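Local coordinates for protein endoglucanase (Uncultured bacterium, PDB 3X17) that probably hydrolyses internal beta-1,4-glucosidic bonds of cellulose, acting as a family 9 endoglucanase built on an (alpha/alpha)6 barrel with an N-terminal Ig-like domain, at residues 129-134 with 172-177; 144-149 with 257-262; 181-186 with 326-331; 248-253 with 264-269. One frame throughout, in Å; residues are numbered along the deposited sequence.

From the N terminus, contact 1 comes first: the end region of helix 115-130 meets 172-177 and closes a loop of 37 residues. Contact 2 starts inside that loop, at 144-149, and closes far later at 257-262, so the two cross. They share one zinc ion, to which each supplies two ligands. Contact 3 opens at 181-186, after contact 1 has closed, crosses contact 2, and ties the start of helix 184-200 to the loop before helix 337-351. Contact 4, joining 248-253 to 264-269, is nested inside contact 3 and crosses contact 2, whose second segment lies in the loop between its strands. Contacts 3 and 4 both reach the small sheet containing strands 182-183 and 243-249.

Contact 1: 129-134 with 172-177; sequences LQRCGV and GGWHDA. With ZN (zinc ion), chain C.
The backbones of Q130-G133 and G172-A177 pass in roughly opposite directions, 147° apart, and meet in a single beta bridge between R131 and W174. Two bonds flank the bridge, H175 N donating a hydrogen bond to Q130 O at 2.7 Å and C132 N to G173 O at 2.9 Å. The approach is close enough beyond it that a CB on G133 would run into G172 N. Among the side chains, the Q130 amide grips the other backbone twice through NE2. Its bond to A177 O (3.1 Å) lies in the carbonyl plane on a lone pair, whereas H175 O, 2.9 Å from NE2, is met from above its carbonyl plane. Together they should hold the amide against rotation. C132 carries SG anti to its own backbone N (chi1 -180°), which brings the sulfur to the zinc ion at 2.2 Å. H175 reaches the same metal through NE2 at 2.1 Å, while R131 O and C132 N lie over one face of its ring. R131 turns its CG to the edge of the indole of W174, 4.1 Å from CD1. The R131 guanidinium continues to salt bridges with E225 and E214, the latter a calcium ligand, and W174 NE1 also bonds E225. D148 and H149 complete the metal shell. The result is a four-ligand Cys-Asp-His-His zinc site, assembled from separate loops of the family 9 catalytic domain; this contact supplies its cysteine and one histidine.

Contact 2: 144-149 with 257-262; sequences SHALDH and RPEQDV. With ZN (zinc ion), chain C.
P258 stands at about a right angle to H145, its CG over the centre of the imidazole and 3.7 Å from the ring centroid, a CH-pi contact. P258 CB packs against D148 CB at 3.6 Å, so the pyrrolidine lies across both H145 and the zinc ligand D148, themselves weakly bonded through NE2 and OD1. D148 OD2 binds the zinc ion at 1.9 Å; H149 coordinates through ND1 and uses its NE2 to bond D261 OD2, 2.8 Å off and almost straight at 160°. That carboxylate oxygen is met on its anti side, with the planes of ring and carboxylate 76° apart. D261 is a second-shell residue that fixes the rotation of the imidazole and would probably make it a stronger donor to the metal. A water bonded to H149 N, P258 O and D261 O joins the backbones beside it. E259 is bent at chi2 (82°), turning CD toward H145 and A146; OE2 accepts a bond from A146 N at 3.2 Å, the donor above the carboxylate plane. L495 of helix 494-499 touches both H145 and P258. Strand 144-145 pairs with strand 136-137, and residues 257-262 belong to the loop between strands 243-249 and 265-271.

Contact 3: 181-186 with 326-331; sequences GKYVTT and SGSGPY
The ring of Y331 sets its CD2-CE2 edge over the face of Y183, an edge-to-face (T-shaped) pair with planes at 85° and centroids 4.9 Å apart. It joins two parts of the (alpha/alpha)6 barrel domain, the strand-to-helix junction where Y183 is the N-cap residue of helix 184-200 and the long loop leading toward helix 337-351. CE2 of Y331 stands 3.5 Å above the plane of Y183, offset toward the rim. Within the first turn of the helix, T186 lays CG2 over one face of the Y331 ring, 3.7 Å from its centroid, while T185 CB packs alongside Y331 CB. Polar ends tighten the group: Y331 OH and T186 OG1 bond the two carboxylate oxygens of D176, so one carboxylate would tie the Y331 ring to the first turn of the helix. At the far end of Y183, OH accepts a hydrogen bond from G329 N at 3.1 Å and also bonds D179. An alanine in place of Y183 would probably leave the edge of Y331 without an aromatic face beneath it and G329 N without its acceptor, with a gap between loop and helix start. S328, just before that glycine, bonds K246 through OG and sets CB 3.2 Å from Y183 OH.

Contact 4: 248-253 with 264-269; sequences AGLRWP and RRYVYR
Antiparallel strands 243-249 and 265-271, neighbours in the small mixed sheet of the catalytic domain, meet here through A248 and Y266, a hydrogen-bonded pair. A248 N bonds Y266 O at 3.0 Å, and Y266 N returns a bond of 2.8 Å to A248 O. Two waters bridge the segments, one from L250 N to R264 O, the other from G249 O to the side-chain hydroxyl of Y268. The side chain of L250 packs obliquely against the CD2-CE2 side of the Y266 ring, CG 3.5 Å from CE2, and its CD2 comes within 3.9 Å of Y268 OH. An alanine in place of L250 would probably open a gap beside the Y266 ring and free it to shift, since CG and both methyls make the contact. Y268 brings its ring edge to the backbone, CE1 3.7 Å from A248 O in the plane of the ring, and forms a cation-pi pair with K246. R265 packs CD on G249 N, 3.7 Å away, then leads its guanidinium to a salt bridge with D152 and a bond to Y180 O. With its side chain about 4 Å from the zinc ion at nearest approach, that positive charge would probably help balance the anionic ligands and D152.

Contact 1: 129-134 with 172-177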
# COMPACT_ATOMS: atom_id res chain seq x y z
N LEU A 129 -14.45 -4.15 -2.12
CA LEU A 129 -14.77 -4.65 -3.45
C LEU A 129 -13.91 -5.88 -3.77
O LEU A 129 -14.14 -6.58 -4.76
CB LEU A 129 -14.51 -3.54 -4.46
CG LEU A 129 -15.63 -2.55 -4.80
CD1 LEU A 129 -16.90 -2.63 -3.92
CD2 LEU A 129 -15.15 -1.14 -5.03
N GLN A 130 -12.90 -6.12 -2.94
CA GLN A 130 -12.04 -7.31 -3.04
C GLN A 130 -12.48 -8.46 -2.14
O GLN A 130 -11.85 -9.52 -2.14
CB GLN A 130 -10.59 -6.95 -2.70
CG GLN A 130 -9.91 -6.00 -3.69
CD GLN A 130 -9.37 -6.70 -4.91
OE1 GLN A 130 -9.83 -6.47 -6.03
NE2 GLN A 130 -8.44 -7.62 -4.70
N ARG A 131 -13.47 -8.24 -1.29
CA ARG A 131 -13.91 -9.28 -0.35
C ARG A 131 -14.29 -10.60 -1.03
O ARG A 131 -14.81 -10.60 -2.14
CB ARG A 131 -15.07 -8.82 0.51
CG ARG A 131 -14.72 -7.74 1.53
CD ARG A 131 -15.99 -7.34 2.38
NE ARG A 131 -15.72 -6.18 3.25
CZ ARG A 131 -16.58 -5.70 4.15
NH1 ARG A 131 -17.78 -6.25 4.30
NH2 ARG A 131 -16.23 -4.66 4.92
N CYS A 132 -13.95 -11.71 -0.38
CA CYS A 132 -14.17 -13.04 -0.93
C CYS A 132 -15.23 -13.70 -0.06
O CYS A 132 -15.32 -13.41 1.13
CB CYS A 132 -12.89 -13.85 -0.84
SG CYS A 132 -12.90 -15.56 -1.47
N GLY A 133 -16.09 -14.52 -0.68
CA GLY A 133 -16.99 -15.34 0.10
C GLY A 133 -18.31 -14.64 0.39
O GLY A 133 -19.03 -15.00 1.32
N VAL A 134 -18.62 -13.60 -0.37
CA VAL A 134 -19.84 -12.86 -0.11
C VAL A 134 -20.30 -12.20 -1.39
O VAL A 134 -19.48 -11.73 -2.18
CB VAL A 134 -19.61 -11.79 0.98
CG1 VAL A 134 -18.53 -10.76 0.54
CG2 VAL A 134 -20.95 -11.10 1.33
N GLY A 172 -14.30 -16.09 3.50
CA GLY A 172 -14.17 -14.65 3.82
C GLY A 172 -12.79 -14.10 3.44
O GLY A 172 -12.10 -14.68 2.61
N GLY A 173 -12.36 -13.03 4.10
CA GLY A 173 -11.09 -12.37 3.75
C GLY A 173 -11.13 -11.61 2.43
O GLY A 173 -12.22 -11.33 1.89
N TRP A 174 -9.95 -11.21 1.94
CA TRP A 174 -9.84 -10.42 0.70
C TRP A 174 -9.19 -11.22 -0.41
O TRP A 174 -8.11 -11.79 -0.20
CB TRP A 174 -8.97 -9.18 0.93
CG TRP A 174 -9.47 -8.21 1.99
CD1 TRP A 174 -10.70 -7.63 2.05
CD2 TRP A 174 -8.74 -7.75 3.14
NE1 TRP A 174 -10.78 -6.83 3.18
CE2 TRP A 174 -9.59 -6.87 3.85
CE3 TRP A 174 -7.44 -7.96 3.62
CZ2 TRP A 174 -9.18 -6.19 5.01
CZ3 TRP A 174 -7.02 -7.27 4.78
CH2 TRP A 174 -7.91 -6.40 5.46
N HIS A 175 -9.76 -11.16 -1.63
CA HIS A 175 -8.97 -11.50 -2.82
C HIS A 175 -7.70 -10.66 -2.81
O HIS A 175 -7.75 -9.45 -2.55
CB HIS A 175 -9.75 -11.24 -4.10
CG HIS A 175 -10.98 -12.08 -4.24
ND1 HIS A 175 -12.13 -11.62 -4.85
CD2 HIS A 175 -11.26 -13.33 -3.79
CE1 HIS A 175 -13.05 -12.57 -4.82
NE2 HIS A 175 -12.54 -13.62 -4.19
N ASP A 176 -6.56 -11.32 -3.04
CA ASP A 176 -5.25 -10.73 -2.74
C ASP A 176 -4.95 -9.59 -3.69
O ASP A 176 -4.26 -8.63 -3.34
CB ASP A 176 -4.13 -11.77 -2.84
CG ASP A 176 -2.77 -11.24 -2.34
OD1 ASP A 176 -2.69 -10.93 -1.14
OD2 ASP A 176 -1.79 -11.15 -3.14
N ALA A 177 -5.38 -9.74 -4.94
CA ALA A 177 -4.82 -8.93 -6.02
C ALA A 177 -5.72 -9.00 -7.23
O ALA A 177 -6.91 -8.75 -7.12
CB ALA A 177 -3.41 -9.43 -6.36
ZN ZN C . -13.52 -15.31 -3.52

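Contact 2: 144-149 with 257-262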
# COMPACT_ATOMS: atom_id res chain seq x y z
N SER A 144 -20.47 -6.18 -9.31
CA SER A 144 -21.33 -7.26 -8.82
C SER A 144 -20.81 -8.64 -9.15
O SER A 144 -20.30 -8.90 -10.24
CB SER A 144 -22.77 -7.10 -9.32
OG SER A 144 -22.86 -7.40 -10.69
N HIS A 145 -20.98 -9.55 -8.20
CA HIS A 145 -20.78 -10.95 -8.46
C HIS A 145 -21.53 -11.70 -7.38
O HIS A 145 -21.74 -11.17 -6.29
CB HIS A 145 -19.28 -11.30 -8.44
CG HIS A 145 -18.63 -11.21 -7.08
ND1 HIS A 145 -17.66 -10.28 -6.78
CD2 HIS A 145 -18.74 -12.01 -5.99
CE1 HIS A 145 -17.23 -10.47 -5.54
NE2 HIS A 145 -17.89 -11.51 -5.04
N ALA A 146 -21.96 -12.92 -7.70
CA ALA A 146 -22.67 -13.75 -6.72
C ALA A 146 -21.67 -14.33 -5.73
O ALA A 146 -20.46 -14.12 -5.86
CB ALA A 146 -23.43 -14.90 -7.44
N LEU A 147 -22.16 -15.11 -4.79
CA LEU A 147 -21.35 -15.72 -3.77
C LEU A 147 -20.21 -16.51 -4.35
O LEU A 147 -20.41 -17.36 -5.16
CB LEU A 147 -22.20 -16.67 -2.97
CG LEU A 147 -21.93 -16.89 -1.50
CD1 LEU A 147 -22.30 -18.24 -1.07
CD2 LEU A 147 -20.56 -16.59 -1.12
N ASP A 148 -19.00 -16.23 -3.91
CA ASP A 148 -17.81 -16.92 -4.45
C ASP A 148 -17.11 -17.73 -3.37
O ASP A 148 -17.00 -17.28 -2.22
CB ASP A 148 -16.83 -15.88 -4.99
CG ASP A 148 -16.48 -14.81 -3.94
OD1 ASP A 148 -17.41 -14.26 -3.30
OD2 ASP A 148 -15.28 -14.55 -3.72
N HIS A 149 -16.53 -18.85 -3.76
CA HIS A 149 -15.51 -19.48 -2.94
C HIS A 149 -16.11 -19.75 -1.57
O HIS A 149 -15.41 -19.76 -0.55
CB HIS A 149 -14.26 -18.59 -2.81
CG HIS A 149 -13.57 -18.35 -4.12
ND1 HIS A 149 -13.35 -17.09 -4.62
CD2 HIS A 149 -13.11 -19.21 -5.06
CE1 HIS A 149 -12.74 -17.18 -5.79
NE2 HIS A 149 -12.60 -18.46 -6.09
N ARG A 257 -15.09 -14.51 -13.61
CA ARG A 257 -15.65 -14.08 -12.32
C ARG A 257 -15.30 -15.05 -11.19
O ARG A 257 -15.07 -16.23 -11.43
CB ARG A 257 -17.18 -13.99 -12.39
CG ARG A 257 -17.70 -12.93 -13.34
CD ARG A 257 -19.09 -13.32 -13.88
NE ARG A 257 -19.47 -12.45 -14.99
CZ ARG A 257 -19.81 -11.17 -14.86
NH1 ARG A 257 -19.82 -10.63 -13.65
NH2 ARG A 257 -20.11 -10.44 -15.93
N PRO A 258 -15.35 -14.55 -9.94
CA PRO A 258 -14.94 -15.39 -8.81
C PRO A 258 -15.92 -16.53 -8.55
O PRO A 258 -15.51 -17.57 -8.04
CB PRO A 258 -14.92 -14.42 -7.63
CG PRO A 258 -15.78 -13.30 -8.01
CD PRO A 258 -15.69 -13.18 -9.52
N GLU A 259 -17.20 -16.32 -8.86
CA GLU A 259 -18.21 -17.36 -8.68
C GLU A 259 -18.09 -18.44 -9.74
O GLU A 259 -18.61 -19.53 -9.57
CB GLU A 259 -19.64 -16.81 -8.72
CG GLU A 259 -19.79 -15.35 -8.37
CD GLU A 259 -19.49 -14.44 -9.54
OE1 GLU A 259 -18.30 -14.13 -9.69
OE2 GLU A 259 -20.41 -14.00 -10.27
N GLN A 260 -17.42 -18.13 -10.85
CA GLN A 260 -17.10 -19.17 -11.82
C GLN A 260 -15.86 -19.99 -11.43
O GLN A 260 -15.60 -21.04 -12.04
CB GLN A 260 -16.97 -18.59 -13.22
CG GLN A 260 -18.26 -17.92 -13.72
CD GLN A 260 -18.11 -17.28 -15.10
OE1 GLN A 260 -19.02 -17.34 -15.92
NE2 GLN A 260 -16.97 -16.61 -15.34
N ASP A 261 -15.10 -19.52 -10.44
CA ASP A 261 -13.84 -20.18 -10.08
C ASP A 261 -14.17 -21.26 -9.08
O ASP A 261 -14.15 -21.04 -7.87
CB ASP A 261 -12.82 -19.19 -9.50
CG ASP A 261 -11.49 -19.86 -9.14
OD1 ASP A 261 -11.00 -20.67 -9.93
OD2 ASP A 261 -10.92 -19.55 -8.06
N VAL A 262 -14.57 -22.41 -9.60
CA VAL A 262 -15.31 -23.37 -8.80
C VAL A 262 -14.41 -24.57 -8.46
O VAL A 262 -14.80 -25.47 -7.71
CB VAL A 262 -16.64 -23.75 -9.54
CG1 VAL A 262 -16.48 -24.98 -10.42
CG2 VAL A 262 -17.79 -23.85 -8.57
ZN ZN C . -13.52 -15.31 -3.52
O HOH W 1 -16.50 -19.63 -6.39

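Contact 3: 181-186 with 326-331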
# COMPACT_ATOMS: atom_id res chain seq x y z
N GLY A 181 -6.68 -15.81 -4.84
CA GLY A 181 -5.98 -16.38 -3.69
C GLY A 181 -6.05 -15.47 -2.47
O GLY A 181 -6.27 -14.27 -2.58
N LYS A 182 -6.01 -16.08 -1.29
CA LYS A 182 -6.04 -15.32 -0.05
C LYS A 182 -4.81 -15.73 0.75
O LYS A 182 -4.47 -16.90 0.81
CB LYS A 182 -7.30 -15.64 0.73
CG LYS A 182 -8.60 -15.47 -0.11
CD LYS A 182 -9.86 -15.60 0.73
CE LYS A 182 -9.98 -16.98 1.39
NZ LYS A 182 -11.40 -17.22 1.87
N TYR A 183 -4.04 -14.77 1.20
CA TYR A 183 -2.68 -15.08 1.63
C TYR A 183 -2.46 -14.41 2.96
O TYR A 183 -2.67 -13.21 3.08
CB TYR A 183 -1.68 -14.51 0.64
CG TYR A 183 -1.83 -14.99 -0.77
CD1 TYR A 183 -2.66 -14.32 -1.65
CD2 TYR A 183 -0.99 -15.99 -1.27
CE1 TYR A 183 -2.71 -14.65 -2.97
CE2 TYR A 183 -1.00 -16.32 -2.62
CZ TYR A 183 -1.90 -15.68 -3.45
OH TYR A 183 -1.96 -16.02 -4.79
N VAL A 184 -2.07 -15.17 3.96
CA VAL A 184 -1.93 -14.60 5.29
C VAL A 184 -0.82 -13.53 5.36
O VAL A 184 -0.89 -12.58 6.16
CB VAL A 184 -1.67 -15.67 6.35
CG1 VAL A 184 -1.12 -15.01 7.62
CG2 VAL A 184 -2.97 -16.40 6.68
N THR A 185 0.16 -13.64 4.47
CA THR A 185 1.41 -12.90 4.61
C THR A 185 1.16 -11.43 4.23
O THR A 185 1.62 -10.52 4.91
CB THR A 185 2.54 -13.54 3.74
OG1 THR A 185 2.66 -14.94 4.07
CG2 THR A 185 3.88 -12.85 3.97
N THR A 186 0.30 -11.22 3.23
CA THR A 186 -0.09 -9.87 2.83
C THR A 186 -1.29 -9.37 3.63
O THR A 186 -1.38 -8.18 3.91
CB THR A 186 -0.44 -9.81 1.32
OG1 THR A 186 -1.24 -10.96 0.99
CG2 THR A 186 0.83 -9.79 0.44
N SER A 326 1.39 -23.81 -7.63
CA SER A 326 0.80 -24.16 -8.93
C SER A 326 -0.40 -23.27 -9.30
O SER A 326 -0.76 -23.19 -10.46
CB SER A 326 0.38 -25.63 -8.96
OG SER A 326 -0.71 -25.87 -8.08
N GLY A 327 -1.03 -22.63 -8.31
CA GLY A 327 -2.18 -21.75 -8.61
C GLY A 327 -2.24 -20.46 -7.81
O GLY A 327 -3.32 -19.87 -7.63
N SER A 328 -1.10 -20.06 -7.28
CA SER A 328 -1.02 -18.92 -6.37
C SER A 328 0.45 -18.56 -6.20
O SER A 328 1.35 -19.36 -6.54
CB SER A 328 -1.68 -19.23 -5.02
OG SER A 328 -1.00 -20.25 -4.31
N GLY A 329 0.70 -17.34 -5.74
CA GLY A 329 2.08 -16.88 -5.55
C GLY A 329 2.66 -17.42 -4.26
O GLY A 329 1.91 -17.83 -3.38
N PRO A 330 4.00 -17.42 -4.13
CA PRO A 330 4.65 -18.06 -2.98
C PRO A 330 4.62 -17.26 -1.66
O PRO A 330 4.54 -17.85 -0.57
CB PRO A 330 6.11 -18.24 -3.45
CG PRO A 330 6.29 -17.19 -4.51
CD PRO A 330 4.95 -17.06 -5.20
N TYR A 331 4.76 -15.94 -1.74
CA TYR A 331 5.08 -15.11 -0.56
C TYR A 331 6.03 -15.86 0.36
O TYR A 331 5.76 -16.05 1.55
CB TYR A 331 3.81 -14.67 0.21
CG TYR A 331 2.99 -13.65 -0.56
CD1 TYR A 331 3.57 -12.46 -0.99
CD2 TYR A 331 1.69 -13.93 -0.97
CE1 TYR A 331 2.85 -11.55 -1.78
CE2 TYR A 331 0.94 -13.01 -1.75
CZ TYR A 331 1.53 -11.83 -2.16
OH TYR A 331 0.83 -10.90 -2.92

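Contact 4: 248-253 with 264-269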
# COMPACT_ATOMS: atom_id res chain seq x y z
N ALA A 248 -5.78 -21.34 -1.69
CA ALA A 248 -5.90 -21.12 -3.13
C ALA A 248 -6.20 -22.42 -3.85
O ALA A 248 -6.12 -23.49 -3.25
CB ALA A 248 -4.62 -20.47 -3.69
N GLY A 249 -6.57 -22.31 -5.13
CA GLY A 249 -6.77 -23.48 -5.99
C GLY A 249 -5.42 -24.04 -6.39
O GLY A 249 -4.39 -23.38 -6.20
N LEU A 250 -5.42 -25.27 -6.92
CA LEU A 250 -4.22 -25.86 -7.53
C LEU A 250 -3.86 -25.17 -8.84
O LEU A 250 -2.71 -25.21 -9.27
CB LEU A 250 -4.40 -27.37 -7.74
CG LEU A 250 -4.67 -28.20 -6.47
CD1 LEU A 250 -5.00 -29.65 -6.80
CD2 LEU A 250 -3.48 -28.12 -5.51
N ARG A 251 -4.84 -24.52 -9.45
CA ARG A 251 -4.65 -23.87 -10.75
C ARG A 251 -5.04 -22.38 -10.72
O ARG A 251 -5.95 -21.97 -9.99
CB ARG A 251 -5.46 -24.60 -11.83
CG ARG A 251 -4.94 -26.05 -12.11
CD ARG A 251 -5.88 -26.85 -13.02
NE ARG A 251 -7.25 -26.92 -12.50
CZ ARG A 251 -7.69 -27.80 -11.60
NH1 ARG A 251 -6.86 -28.69 -11.06
NH2 ARG A 251 -8.97 -27.76 -11.21
N TRP A 252 -4.33 -21.58 -11.51
CA TRP A 252 -4.69 -20.20 -11.75
C TRP A 252 -5.97 -20.20 -12.57
O TRP A 252 -6.00 -20.80 -13.64
CB TRP A 252 -3.59 -19.48 -12.54
CG TRP A 252 -2.29 -19.32 -11.79
CD1 TRP A 252 -1.17 -20.09 -11.90
CD2 TRP A 252 -1.97 -18.28 -10.85
NE1 TRP A 252 -0.18 -19.60 -11.08
CE2 TRP A 252 -0.65 -18.51 -10.41
CE3 TRP A 252 -2.67 -17.17 -10.35
CZ2 TRP A 252 0.00 -17.66 -9.49
CZ3 TRP A 252 -2.03 -16.34 -9.42
CH2 TRP A 252 -0.70 -16.58 -9.02
N PRO A 253 -7.03 -19.56 -12.05
CA PRO A 253 -8.22 -19.30 -12.84
C PRO A 253 -7.87 -18.49 -14.07
O PRO A 253 -6.89 -17.72 -14.06
CB PRO A 253 -9.09 -18.47 -11.90
CG PRO A 253 -8.50 -18.67 -10.52
CD PRO A 253 -7.06 -18.88 -10.74
N ARG A 264 -11.66 -26.80 -6.47
CA ARG A 264 -11.51 -26.99 -5.05
C ARG A 264 -10.38 -26.07 -4.59
O ARG A 264 -9.42 -25.85 -5.35
CB ARG A 264 -11.15 -28.44 -4.76
CG ARG A 264 -10.77 -28.70 -3.31
CD ARG A 264 -10.87 -30.17 -2.99
NE ARG A 264 -12.27 -30.54 -2.83
CZ ARG A 264 -12.69 -31.56 -2.10
NH1 ARG A 264 -11.82 -32.33 -1.46
NH2 ARG A 264 -13.98 -31.80 -2.01
N ARG A 265 -10.51 -25.49 -3.40
CA ARG A 265 -9.46 -24.63 -2.86
C ARG A 265 -8.89 -25.21 -1.57
O ARG A 265 -9.63 -25.74 -0.75
CB ARG A 265 -9.97 -23.21 -2.61
CG ARG A 265 -10.61 -22.60 -3.85
CD ARG A 265 -10.02 -21.24 -4.18
NE ARG A 265 -10.38 -20.22 -3.18
CZ ARG A 265 -10.04 -18.95 -3.32
NH1 ARG A 265 -9.33 -18.59 -4.38
NH2 ARG A 265 -10.44 -18.03 -2.46
N TYR A 266 -7.58 -25.05 -1.41
CA TYR A 266 -6.80 -25.75 -0.39
C TYR A 266 -6.15 -24.78 0.58
O TYR A 266 -5.80 -23.66 0.21
CB TYR A 266 -5.70 -26.61 -1.02
CG TYR A 266 -6.25 -27.78 -1.79
CD1 TYR A 266 -6.64 -28.95 -1.15
CD2 TYR A 266 -6.44 -27.68 -3.16
CE1 TYR A 266 -7.17 -30.02 -1.88
CE2 TYR A 266 -7.00 -28.72 -3.89
CZ TYR A 266 -7.35 -29.89 -3.25
OH TYR A 266 -7.90 -30.90 -4.00
N VAL A 267 -6.02 -25.24 1.81
CA VAL A 267 -5.40 -24.46 2.87
C VAL A 267 -3.99 -24.99 3.02
O VAL A 267 -3.80 -26.17 3.30
CB VAL A 267 -6.18 -24.64 4.19
CG1 VAL A 267 -5.47 -23.97 5.36
CG2 VAL A 267 -7.60 -24.14 4.00
N TYR A 268 -3.02 -24.16 2.68
CA TYR A 268 -1.62 -24.58 2.65
C TYR A 268 -1.01 -24.55 4.05
O TYR A 268 -1.61 -24.00 4.98
CB TYR A 268 -0.85 -23.69 1.68
CG TYR A 268 -1.21 -23.97 0.22
CD1 TYR A 268 -2.44 -23.58 -0.29
CD2 TYR A 268 -0.40 -24.78 -0.57
CE1 TYR A 268 -2.79 -23.85 -1.59
CE2 TYR A 268 -0.74 -25.07 -1.87
CZ TYR A 268 -1.94 -24.60 -2.37
OH TYR A 268 -2.32 -24.91 -3.64
N ARG A 269 0.19 -25.11 4.19
CA ARG A 269 0.72 -25.48 5.48
C ARG A 269 1.11 -24.24 6.29
O ARG A 269 1.38 -23.18 5.72
CB ARG A 269 1.96 -26.35 5.29
CG ARG A 269 3.16 -25.55 4.74
CD ARG A 269 4.35 -26.44 4.47
NE ARG A 269 4.02 -27.47 3.50
CZ ARG A 269 4.62 -28.66 3.44
NH1 ARG A 269 5.63 -28.95 4.26
NH2 ARG A 269 4.23 -29.54 2.52
O HOH W 2 -1.78 -22.87 -5.47
O HOH W 3 -7.89 -26.69 -7.29